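Local coordinates for protein GH3 beta-N-acetylglucosaminidase (Paenibacillaceae, PDB 6K5J) that catalyses the release of terminal beta-linked N-acetylglucosamine residues as a glycoside hydrolase of family 3, at residues A[22-28]-A[46-52]; A[79-85]-A[129-135]; A[169-173]-A[222-226]. All coordinates share one frame; numbering follows the deposited sequence.

In the fold
All three contacts lie in the family 3 N-terminal domain, of TIM-barrel type, and follow one another along the chain. Contacts 1 and 2 have centres 11 Å apart and share a sheet: strand 45-47 pairs with 79-81, with Ile-46 O 2.8 Å from Ser-81 N. Both reach the bound N-acetylglucosamine, contact 1 through Ile-47 and Phe-49, contact 2 through Asp-83 and Phe-134. Contact 3 is centred 12 Å from contact 2 and joins it by packing, Asn-133 ND2 lying 3.4 Å from Phe-172 CE1. It is remote from contact 1, about 9 Å at the nearest atoms, and the side chain of Val-224 is about 14 Å from the sugar.

Contact 1: A[22-28]-A[46-52]; sequences MAGFNGL and IIYFRRN. With NAG (2-acetamido-2-deoxy-beta-D-glucopyranose), chain B.
Ala-23 and Ile-46 form a parallel beta bridge with CA atoms 5.0 Å apart; the N-H of Ile-47 donates to Ala-23 O at 3.0 Å, and Ile-46 CA adds a CA-H...O contact to the same oxygen. Beyond this pairing, side chains of 46-52 take over the bonding. Phe-25 O is gripped from opposite faces of its carbonyl plane, by Arg-51 NE at 2.8 Å and by Asn-52 ND2 at 2.9 Å. Asn-52 ND2 also donates to Gly-27 O at 2.9 Å, both acceptors lying close to its amide plane. Its OD1 takes the N-H of Phe-49 on a lone pair in a nearly straight bond (173°), which fixes the rotation of the amide.

The pairing belongs to the beta-alpha-beta unit of strand 21-23, helix 32-39 and strand 45-47 in the TIM-barrel domain, and the bonded loops leave the C-terminal ends of the two strands. Asn-52 ND2 rests 3.5 Å above the plane of the Phe-25 ring, offset toward its rim, while Ile-46 CG2 meets the ring edge 3.7 Å from Phe-25 CE1. Leu-62 and Leu-66 of helix 56-72 also pack on this ring. Arg-51 places CG between its backbone N and carbonyl carbon (chi1 60°), and its extended chain runs past Asn-26 OD1, the two flat groups almost perpendicular (88°). A water accepts from both Phe-25 N and Arg-51 NH2. At the other end of the contact Met-22 crosses Ile-47 at about a right angle, SD against CB, and Ile-47 CD1 lies 4.0 Å from C6 of the sugar.

Contact 2: A[79-85]-A[129-135]; sequences LISIDQE and GINMNFA. With NAG (2-acetamido-2-deoxy-beta-D-glucopyranose), chain B.
Leu-79 meets Met-132 through CD1 and SD, and its CD2 brushes Asn-131 OD1. That oxygen accepts the N-H of Ile-80 at 2.9 Å in a nearly straight bond (173°); in return Ile-80 O receives Asn-131 N at 3.1 Å and, weakly, Met-132 N. Ser-81 OG stands 3.3 Å above the plane of the Phe-134 ring, over its centre. Ile-82 sets CG2 against CG2 of Ile-130, while its O takes Phe-134 N at 2.8 Å almost head-on to the carbonyl. With CG anti to its carbonyl carbon (chi1 -61°), Asp-83 brings OD1 to the edge of the Phe-134 ring, 3.2 Å from CB; sugar O4 donates to OD1 at 2.6 Å and O6 to OD2, very short. Gln-84 is held by the amide of Asn-133: Gln-84 N donates to OD1 at 3.0 Å, and ND2 donates to Gln-84 O at 2.9 Å. Glu-85 lays CG near Phe-134 O, and its carboxylate salt-bridges Lys-182 and Arg-152. The amides of Asn-131 and Asn-133 thus supplement the backbone bonds between the segments, and the Asp-83 carboxylate, beside the Phe-134 ring edge and salt-bridged to Arg-91, meets two sugar hydroxyls, consistent with recognition of a terminal residue.

Contact 3: A[169-173]-A[222-226]; sequences VRGFQ and RGVDA
Two hydrogen bonds from one side chain, that of Gln-173, tie the helix to the chain at 222-226. Its OE1 accepts the backbone N-H of Asp-225 at 2.8 Å, with the donor tilted 20° from the carbonyl plane, and its NE2 donates to Gly-223 O over a longer 3.3 Å, approaching from above that carbonyl's plane. Gln-173 points CG away from its own carbonyl carbon (chi1 -71°) and stays extended beyond it, which lets the amide span the backbone from Gly-223 to Asp-225, and the two bonds, made by opposite ends of the amide, fix which way it faces. Replacing Gln-173 by alanine would remove the amide, and Asp-225 N and Gly-223 O would probably lose these partners, with a gap opened between helix and loop.

A stacked contact of flat groups accompanies the bonds. The amide of Gln-173 and the carboxylate of Asp-225 come from opposite directions with planes 21° apart, and OE1 lies 3.1 Å from CG of Asp-225. Two acceptor groups in such proximity would be expected to disfavour each other, but Asp-225 is also salt-bridged to Arg-339 and Arg-340, which probably offsets the cost.

Apolar contact is confined to the valines: Val-169 CG1 meets Val-224 CG2 at 4.0 Å, the side chains crossing at about a right angle, and the same CG1 lies 3.9 Å from Gly-223 O. Both valines also pack on Val-181 of strand 178-184.

Gly-223, with positive phi, is the first residue after helix 213-222 to leave helical angles, and a short loop then leads to strand 226-229. The contact therefore joins the end of helix 158-174 to a neighbouring helix-to-strand connection, packing characteristic of the outer helical layer of a TIM barrel, on the side where its strands begin.

Contact 1: A[22-28]-A[46-52]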
loop_
_atom_site.group_PDB
_atom_site.type_symbol
_atom_site.label_atom_id
_atom_site.label_comp_id
_atom_site.label_asym_id
_atom_site.label_seq_id
_atom_site.Cartn_x
_atom_site.Cartn_y
_atom_site.Cartn_z
ATOM N N MET A 22 -0.356 -7.749 -17.259
ATOM C CA MET A 22 -0.525 -6.341 -16.930
ATOM C C MET A 22 0.852 -5.700 -16.881
ATOM O O MET A 22 1.755 -6.214 -16.205
ATOM C CB MET A 22 -1.243 -6.157 -15.587
ATOM C CG MET A 22 -1.341 -4.691 -15.155
ATOM S SD MET A 22 -2.376 -4.509 -13.690
ATOM C CE MET A 22 -4.024 -4.379 -14.413
ATOM N N ALA A 23 1.016 -4.586 -17.596
ATOM C CA ALA A 23 2.327 -3.974 -17.771
ATOM C C ALA A 23 2.285 -2.510 -17.375
ATOM O O ALA A 23 1.251 -1.848 -17.484
ATOM C CB ALA A 23 2.824 -4.085 -19.222
ATOM N N GLY A 24 3.433 -2.004 -16.925
ATOM C CA GLY A 24 3.611 -0.582 -16.742
ATOM C C GLY A 24 4.401 0.021 -17.888
ATOM O O GLY A 24 4.893 -0.673 -18.772
ATOM N N PHE A 25 4.506 1.348 -17.857
ATOM C CA PHE A 25 5.200 2.081 -18.900
ATOM C C PHE A 25 5.563 3.443 -18.331
ATOM O O PHE A 25 5.066 3.858 -17.278
ATOM C CB PHE A 25 4.339 2.235 -20.164
ATOM C CG PHE A 25 3.213 3.214 -19.993
ATOM C CD1 PHE A 25 2.045 2.831 -19.355
ATOM C CD2 PHE A 25 3.348 4.536 -20.418
ATOM C CE1 PHE A 25 1.017 3.738 -19.165
ATOM C CE2 PHE A 25 2.320 5.455 -20.227
ATOM C CZ PHE A 25 1.160 5.059 -19.607
ATOM N N ASN A 26 6.427 4.148 -19.043
ATOM C CA ASN A 26 6.790 5.501 -18.652
ATOM C C ASN A 26 6.068 6.503 -19.547
ATOM O O ASN A 26 6.203 6.457 -20.769
ATOM C CB ASN A 26 8.299 5.717 -18.733
ATOM C CG ASN A 26 8.699 7.076 -18.205
ATOM O OD1 ASN A 26 8.096 7.577 -17.248
ATOM N ND2 ASN A 26 9.706 7.693 -18.828
ATOM N N GLY A 27 5.341 7.433 -18.935
ATOM C CA GLY A 27 4.698 8.477 -19.709
ATOM C C GLY A 27 3.560 9.162 -18.981
ATOM O O GLY A 27 2.802 8.518 -18.249
ATOM N N LEU A 28 3.450 10.480 -19.168
ATOM C CA LEU A 28 2.246 11.227 -18.820
ATOM C C LEU A 28 1.195 11.168 -19.917
ATOM O O LEU A 28 0.017 11.420 -19.643
ATOM C CB LEU A 28 2.599 12.690 -18.546
ATOM C CG LEU A 28 3.599 12.895 -17.410
ATOM C CD1 LEU A 28 4.058 14.360 -17.360
ATOM C CD2 LEU A 28 3.001 12.464 -16.072
ATOM N N ILE A 46 -2.910 -2.332 -17.691
ATOM C CA ILE A 46 -1.871 -1.335 -17.459
ATOM C C ILE A 46 -1.840 -1.044 -15.967
ATOM O O ILE A 46 -2.897 -0.927 -15.341
ATOM C CB ILE A 46 -2.149 -0.033 -18.243
ATOM C CG1 ILE A 46 -2.172 -0.289 -19.749
ATOM C CG2 ILE A 46 -1.135 1.074 -17.867
ATOM C CD1 ILE A 46 -0.787 -0.593 -20.337
ATOM N N ILE A 47 -0.646 -0.933 -15.389
ATOM C CA ILE A 47 -0.489 -0.457 -14.015
ATOM C C ILE A 47 0.234 0.887 -14.043
ATOM O O ILE A 47 1.250 1.043 -14.735
ATOM C CB ILE A 47 0.258 -1.474 -13.126
ATOM C CG1 ILE A 47 0.476 -0.877 -11.723
ATOM C CG2 ILE A 47 1.578 -1.920 -13.773
ATOM C CD1 ILE A 47 0.874 -1.882 -10.656
ATOM N N TYR A 48 -0.292 1.854 -13.290
ATOM C CA TYR A 48 0.297 3.181 -13.152
ATOM C C TYR A 48 1.252 3.237 -11.958
ATOM O O TYR A 48 0.996 2.634 -10.909
ATOM C CB TYR A 48 -0.785 4.241 -12.934
ATOM C CG TYR A 48 -1.651 4.611 -14.124
ATOM C CD1 TYR A 48 -1.189 4.484 -15.433
ATOM C CD2 TYR A 48 -2.930 5.134 -13.924
ATOM C CE1 TYR A 48 -1.989 4.863 -16.518
ATOM C CE2 TYR A 48 -3.731 5.509 -14.995
ATOM C CZ TYR A 48 -3.256 5.364 -16.288
ATOM O OH TYR A 48 -4.048 5.743 -17.346
ATOM N N PHE A 49 2.323 4.019 -12.111
ATOM C CA PHE A 49 3.185 4.441 -11.008
ATOM C C PHE A 49 3.275 5.968 -10.993
ATOM O O PHE A 49 2.658 6.642 -11.812
ATOM C CB PHE A 49 4.557 3.761 -11.109
ATOM C CG PHE A 49 4.483 2.286 -10.824
ATOM C CD1 PHE A 49 4.140 1.394 -11.833
ATOM C CD2 PHE A 49 4.656 1.805 -9.534
ATOM C CE1 PHE A 49 4.020 0.034 -11.573
ATOM C CE2 PHE A 49 4.536 0.445 -9.258
ATOM C CZ PHE A 49 4.220 -0.442 -10.283
ATOM N N ARG A 50 4.022 6.503 -10.015
ATOM C CA ARG A 50 4.151 7.955 -9.850
ATOM C C ARG A 50 4.561 8.644 -11.156
ATOM O O ARG A 50 4.114 9.761 -11.447
ATOM C CB ARG A 50 5.162 8.252 -8.727
ATOM C CG ARG A 50 5.349 9.735 -8.388
ATOM C CD ARG A 50 6.049 9.917 -7.008
ATOM N NE ARG A 50 5.308 9.239 -5.948
ATOM C CZ ARG A 50 4.340 9.797 -5.222
ATOM N NH1 ARG A 50 3.998 11.062 -5.411
ATOM N NH2 ARG A 50 3.710 9.091 -4.299
ATOM N N ARG A 51 5.403 7.983 -11.959
ATOM C CA ARG A 51 5.870 8.533 -13.233
ATOM C C ARG A 51 4.733 8.805 -14.216
ATOM O O ARG A 51 4.906 9.619 -15.130
ATOM C CB ARG A 51 6.875 7.579 -13.883
ATOM C CG ARG A 51 6.261 6.190 -14.167
ATOM C CD ARG A 51 7.269 5.155 -14.686
ATOM N NE ARG A 51 6.592 3.872 -14.912
ATOM C CZ ARG A 51 6.943 2.711 -14.362
ATOM N NH1 ARG A 51 8.001 2.630 -13.560
ATOM N NH2 ARG A 51 6.229 1.620 -14.634
ATOM N N ASN A 52 3.581 8.154 -14.056
ATOM C CA ASN A 52 2.435 8.380 -14.934
ATOM C C ASN A 52 1.447 9.390 -14.382
ATOM O O ASN A 52 0.441 9.660 -15.041
ATOM C CB ASN A 52 1.673 7.070 -15.196
ATOM C CG ASN A 52 2.581 5.926 -15.589
ATOM O OD1 ASN A 52 2.766 4.969 -14.823
ATOM N ND2 ASN A 52 3.143 6.004 -16.797
HETATM C C1 NAG B . 5.023 -5.270 -5.157
HETATM C C2 NAG B . 4.196 -5.092 -3.858
HETATM C C3 NAG B . 2.686 -5.056 -4.156
HETATM C C4 NAG B . 2.366 -4.101 -5.297
HETATM C C5 NAG B . 3.205 -4.472 -6.508
HETATM C C6 NAG B . 2.972 -3.586 -7.711
HETATM C C7 NAG B . 4.796 -5.993 -1.638
HETATM C C8 NAG B . 5.053 -7.245 -0.844
HETATM N N2 NAG B . 4.499 -6.173 -2.930
HETATM O O1 NAG B . 6.352 -5.000 -4.861
HETATM O O3 NAG B . 1.970 -4.660 -2.990
HETATM O O4 NAG B . 0.985 -4.176 -5.630
HETATM O O5 NAG B . 4.584 -4.337 -6.152
HETATM O O6 NAG B . 3.489 -2.278 -7.500
HETATM O O7 NAG B . 4.833 -4.876 -1.127
HETATM O O HOH W 1 3.534 2.307 -15.295
#

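Contact 2: A[79-85]-A[129-135]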
loop_
_atom_site.group_PDB
_atom_site.type_symbol
_atom_site.label_atom_id
_atom_site.label_comp_id
_atom_site.label_asym_id
_atom_site.label_seq_id
_atom_site.Cartn_x
_atom_site.Cartn_y
_atom_site.Cartn_z
ATOM N N LEU A 79 -7.983 -3.273 -18.199
ATOM C CA LEU A 79 -7.860 -2.971 -16.780
ATOM C C LEU A 79 -6.738 -1.954 -16.580
ATOM O O LEU A 79 -5.671 -2.053 -17.188
ATOM C CB LEU A 79 -7.578 -4.247 -15.975
ATOM C CG LEU A 79 -8.753 -5.229 -15.867
ATOM C CD1 LEU A 79 -8.266 -6.607 -15.400
ATOM C CD2 LEU A 79 -9.823 -4.668 -14.926
ATOM N N ILE A 80 -6.982 -0.966 -15.722
ATOM C CA ILE A 80 -6.000 0.060 -15.404
ATOM C C ILE A 80 -5.914 0.120 -13.884
ATOM O O ILE A 80 -6.890 0.489 -13.214
ATOM C CB ILE A 80 -6.368 1.421 -16.012
ATOM C CG1 ILE A 80 -6.361 1.322 -17.549
ATOM C CG2 ILE A 80 -5.396 2.511 -15.561
ATOM C CD1 ILE A 80 -6.676 2.623 -18.280
ATOM N N SER A 81 -4.765 -0.270 -13.338
ATOM C CA SER A 81 -4.592 -0.446 -11.903
ATOM C C SER A 81 -3.515 0.496 -11.364
ATOM O O SER A 81 -2.902 1.266 -12.110
ATOM C CB SER A 81 -4.244 -1.895 -11.567
ATOM O OG SER A 81 -4.492 -2.139 -10.175
ATOM N N ILE A 82 -3.277 0.390 -10.063
ATOM C CA ILE A 82 -2.453 1.337 -9.317
ATOM C C ILE A 82 -2.290 0.783 -7.909
ATOM O O ILE A 82 -3.100 -0.036 -7.465
ATOM C CB ILE A 82 -3.144 2.740 -9.313
ATOM C CG1 ILE A 82 -2.218 3.830 -8.758
ATOM C CG2 ILE A 82 -4.467 2.705 -8.511
ATOM C CD1 ILE A 82 -2.782 5.234 -8.925
ATOM N N ASP A 83 -1.227 1.196 -7.207
ATOM C CA ASP A 83 -1.075 0.879 -5.776
ATOM C C ASP A 83 -1.498 2.082 -4.933
ATOM O O ASP A 83 -0.677 2.778 -4.344
ATOM C CB ASP A 83 0.366 0.503 -5.442
ATOM C CG ASP A 83 0.836 -0.711 -6.174
ATOM O OD1 ASP A 83 0.131 -1.745 -6.115
ATOM O OD2 ASP A 83 1.918 -0.626 -6.797
ATOM N N GLN A 84 -2.802 2.328 -4.892
ATOM C CA GLN A 84 -3.341 3.440 -4.103
ATOM C C GLN A 84 -3.975 2.890 -2.823
ATOM O O GLN A 84 -5.194 2.845 -2.649
ATOM C CB GLN A 84 -4.324 4.258 -4.950
ATOM C CG GLN A 84 -4.656 5.632 -4.385
ATOM C CD GLN A 84 -3.601 6.693 -4.692
ATOM O OE1 GLN A 84 -2.433 6.390 -4.949
ATOM N NE2 GLN A 84 -4.014 7.948 -4.651
ATOM N N GLU A 85 -3.091 2.458 -1.904
ATOM C CA GLU A 85 -3.533 1.813 -0.668
ATOM C C GLU A 85 -4.089 2.819 0.329
ATOM O O GLU A 85 -5.020 2.497 1.075
ATOM C CB GLU A 85 -2.371 1.027 -0.026
ATOM C CG GLU A 85 -1.804 -0.068 -0.934
ATOM C CD GLU A 85 -0.576 -0.774 -0.367
ATOM O OE1 GLU A 85 -0.366 -0.728 0.868
ATOM O OE2 GLU A 85 0.174 -1.385 -1.170
ATOM N N GLY A 129 -10.338 7.382 -14.649
ATOM C CA GLY A 129 -10.256 6.278 -15.583
ATOM C C GLY A 129 -9.549 5.054 -15.047
ATOM O O GLY A 129 -9.289 4.113 -15.813
ATOM N N ILE A 130 -9.219 5.039 -13.765
ATOM C CA ILE A 130 -8.610 3.880 -13.117
ATOM C C ILE A 130 -9.728 2.994 -12.576
ATOM O O ILE A 130 -10.596 3.460 -11.829
ATOM C CB ILE A 130 -7.656 4.330 -11.995
ATOM C CG1 ILE A 130 -6.503 5.139 -12.592
ATOM C CG2 ILE A 130 -7.155 3.141 -11.185
ATOM C CD1 ILE A 130 -5.819 6.074 -11.594
ATOM N N ASN A 131 -9.712 1.716 -12.946
ATOM C CA ASN A 131 -10.826 0.823 -12.644
ATOM C C ASN A 131 -10.403 -0.374 -11.804
ATOM O O ASN A 131 -11.206 -1.288 -11.595
ATOM C CB ASN A 131 -11.508 0.358 -13.941
ATOM C CG ASN A 131 -10.531 -0.250 -14.931
ATOM O OD1 ASN A 131 -9.657 -1.022 -14.554
ATOM N ND2 ASN A 131 -10.682 0.091 -16.210
ATOM N N MET A 132 -9.171 -0.381 -11.306
ATOM C CA MET A 132 -8.657 -1.458 -10.477
ATOM C C MET A 132 -7.669 -0.850 -9.490
ATOM O O MET A 132 -6.988 0.132 -9.799
ATOM C CB MET A 132 -7.983 -2.548 -11.328
ATOM C CG MET A 132 -7.598 -3.822 -10.566
ATOM S SD MET A 132 -6.983 -5.083 -11.721
ATOM C CE MET A 132 -7.156 -6.570 -10.729
ATOM N N ASN A 133 -7.617 -1.422 -8.289
ATOM C CA ASN A 133 -6.686 -0.955 -7.265
ATOM C C ASN A 133 -6.040 -2.179 -6.648
ATOM O O ASN A 133 -6.729 -3.157 -6.344
ATOM C CB ASN A 133 -7.404 -0.113 -6.185
ATOM C CG ASN A 133 -6.442 0.686 -5.294
ATOM O OD1 ASN A 133 -5.250 0.783 -5.570
ATOM N ND2 ASN A 133 -6.984 1.285 -4.230
ATOM N N PHE A 134 -4.724 -2.140 -6.476
ATOM C CA PHE A 134 -4.057 -3.228 -5.770
ATOM C C PHE A 134 -4.120 -2.941 -4.271
ATOM O O PHE A 134 -3.143 -2.581 -3.614
ATOM C CB PHE A 134 -2.643 -3.421 -6.294
ATOM C CG PHE A 134 -2.604 -4.018 -7.672
ATOM C CD1 PHE A 134 -3.615 -4.880 -8.084
ATOM C CD2 PHE A 134 -1.584 -3.728 -8.549
ATOM C CE1 PHE A 134 -3.600 -5.455 -9.346
ATOM C CE2 PHE A 134 -1.563 -4.296 -9.825
ATOM C CZ PHE A 134 -2.580 -5.161 -10.214
ATOM N N ALA A 135 -5.327 -3.117 -3.749
ATOM C CA ALA A 135 -5.682 -2.814 -2.371
ATOM C C ALA A 135 -7.047 -3.436 -2.099
ATOM O O ALA A 135 -7.824 -3.640 -3.037
ATOM C CB ALA A 135 -5.715 -1.296 -2.125
HETATM C C1 NAG B . 5.023 -5.270 -5.157
HETATM C C2 NAG B . 4.196 -5.092 -3.858
HETATM C C3 NAG B . 2.686 -5.056 -4.156
HETATM C C4 NAG B . 2.366 -4.101 -5.297
HETATM C C5 NAG B . 3.205 -4.472 -6.508
HETATM C C6 NAG B . 2.972 -3.586 -7.711
HETATM C C7 NAG B . 4.796 -5.993 -1.638
HETATM C C8 NAG B . 5.053 -7.245 -0.844
HETATM N N2 NAG B . 4.499 -6.173 -2.930
HETATM O O1 NAG B . 6.352 -5.000 -4.861
HETATM O O3 NAG B . 1.970 -4.660 -2.990
HETATM O O4 NAG B . 0.985 -4.176 -5.630
HETATM O O5 NAG B . 4.584 -4.337 -6.152
HETATM O O6 NAG B . 3.489 -2.278 -7.500
HETATM O O7 NAG B . 4.833 -4.876 -1.127
#

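Contact 3: A[169-173]-A[222-226]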
loop_
_atom_site.group_PDB
_atom_site.type_symbol
_atom_site.label_atom_id
_atom_site.label_comp_id
_atom_site.label_asym_id
_atom_site.label_seq_id
_atom_site.Cartn_x
_atom_site.Cartn_y
_atom_site.Cartn_z
ATOM N N VAL A 169 -12.873 -3.338 0.728
ATOM C CA VAL A 169 -13.244 -3.969 -0.543
ATOM C C VAL A 169 -14.566 -3.410 -1.048
ATOM O O VAL A 169 -14.700 -3.043 -2.224
ATOM C CB VAL A 169 -13.322 -5.499 -0.388
ATOM C CG1 VAL A 169 -13.968 -6.116 -1.637
ATOM C CG2 VAL A 169 -11.927 -6.078 -0.172
ATOM N N ARG A 170 -15.569 -3.355 -0.167
ATOM C CA ARG A 170 -16.885 -2.862 -0.576
ATOM C C ARG A 170 -16.835 -1.392 -0.996
ATOM O O ARG A 170 -17.487 -0.997 -1.969
ATOM C CB ARG A 170 -17.893 -3.062 0.555
ATOM C CG ARG A 170 -19.347 -2.835 0.143
ATOM C CD ARG A 170 -20.312 -3.333 1.224
ATOM N NE ARG A 170 -20.264 -2.497 2.418
ATOM C CZ ARG A 170 -20.969 -1.383 2.576
ATOM N NH1 ARG A 170 -21.779 -0.966 1.607
ATOM N NH2 ARG A 170 -20.862 -0.683 3.698
ATOM N N GLY A 171 -16.082 -0.564 -0.269
ATOM C CA GLY A 171 -15.965 0.838 -0.657
ATOM C C GLY A 171 -15.314 1.025 -2.018
ATOM O O GLY A 171 -15.752 1.859 -2.817
ATOM N N PHE A 172 -14.250 0.259 -2.299
ATOM C CA PHE A 172 -13.636 0.310 -3.626
ATOM C C PHE A 172 -14.629 -0.140 -4.696
ATOM O O PHE A 172 -14.822 0.544 -5.708
ATOM C CB PHE A 172 -12.386 -0.579 -3.691
ATOM C CG PHE A 172 -11.198 -0.057 -2.914
ATOM C CD1 PHE A 172 -10.812 1.275 -2.993
ATOM C CD2 PHE A 172 -10.452 -0.922 -2.123
ATOM C CE1 PHE A 172 -9.719 1.734 -2.288
ATOM C CE2 PHE A 172 -9.355 -0.469 -1.389
ATOM C CZ PHE A 172 -8.995 0.860 -1.469
ATOM N N GLN A 173 -15.261 -1.297 -4.493
ATOM C CA GLN A 173 -16.081 -1.863 -5.565
ATOM C C GLN A 173 -17.401 -1.114 -5.734
ATOM O O GLN A 173 -17.902 -1.011 -6.858
ATOM C CB GLN A 173 -16.283 -3.363 -5.325
ATOM C CG GLN A 173 -14.958 -4.104 -5.573
ATOM C CD GLN A 173 -14.951 -5.586 -5.262
ATOM O OE1 GLN A 173 -13.933 -6.247 -5.472
ATOM N NE2 GLN A 173 -16.062 -6.116 -4.770
ATOM N N ARG A 222 -17.658 -12.555 0.796
ATOM C CA ARG A 222 -18.505 -11.408 0.503
ATOM C C ARG A 222 -18.416 -10.946 -0.942
ATOM O O ARG A 222 -19.257 -10.150 -1.373
ATOM C CB ARG A 222 -18.168 -10.245 1.442
ATOM C CG ARG A 222 -18.695 -10.472 2.850
ATOM C CD ARG A 222 -17.953 -9.633 3.873
ATOM N NE ARG A 222 -18.466 -9.867 5.224
ATOM C CZ ARG A 222 -18.171 -10.929 5.970
ATOM N NH1 ARG A 222 -17.353 -11.869 5.510
ATOM N NH2 ARG A 222 -18.691 -11.052 7.187
ATOM N N GLY A 223 -17.437 -11.426 -1.699
ATOM C CA GLY A 223 -17.305 -11.033 -3.086
ATOM C C GLY A 223 -16.167 -10.060 -3.300
ATOM O O GLY A 223 -16.306 -8.873 -2.986
ATOM N N VAL A 224 -15.030 -10.540 -3.806
ATOM C CA VAL A 224 -13.883 -9.678 -4.083
ATOM C C VAL A 224 -13.419 -9.920 -5.518
ATOM O O VAL A 224 -13.325 -11.066 -5.973
ATOM C CB VAL A 224 -12.733 -9.898 -3.074
ATOM C CG1 VAL A 224 -12.210 -11.334 -3.129
ATOM C CG2 VAL A 224 -11.600 -8.872 -3.309
ATOM N N ASP A 225 -13.132 -8.832 -6.234
ATOM C CA ASP A 225 -12.864 -8.926 -7.666
ATOM C C ASP A 225 -11.552 -9.632 -7.968
ATOM O O ASP A 225 -11.446 -10.312 -8.993
ATOM C CB ASP A 225 -12.845 -7.533 -8.298
ATOM C CG ASP A 225 -14.236 -6.971 -8.516
ATOM O OD1 ASP A 225 -15.227 -7.724 -8.367
ATOM O OD2 ASP A 225 -14.334 -5.774 -8.831
ATOM N N ALA A 226 -10.540 -9.478 -7.112
ATOM C CA ALA A 226 -9.232 -10.042 -7.411
ATOM C C ALA A 226 -8.484 -10.317 -6.115
ATOM O O ALA A 226 -8.778 -9.737 -5.068
ATOM C CB ALA A 226 -8.420 -9.115 -8.338
#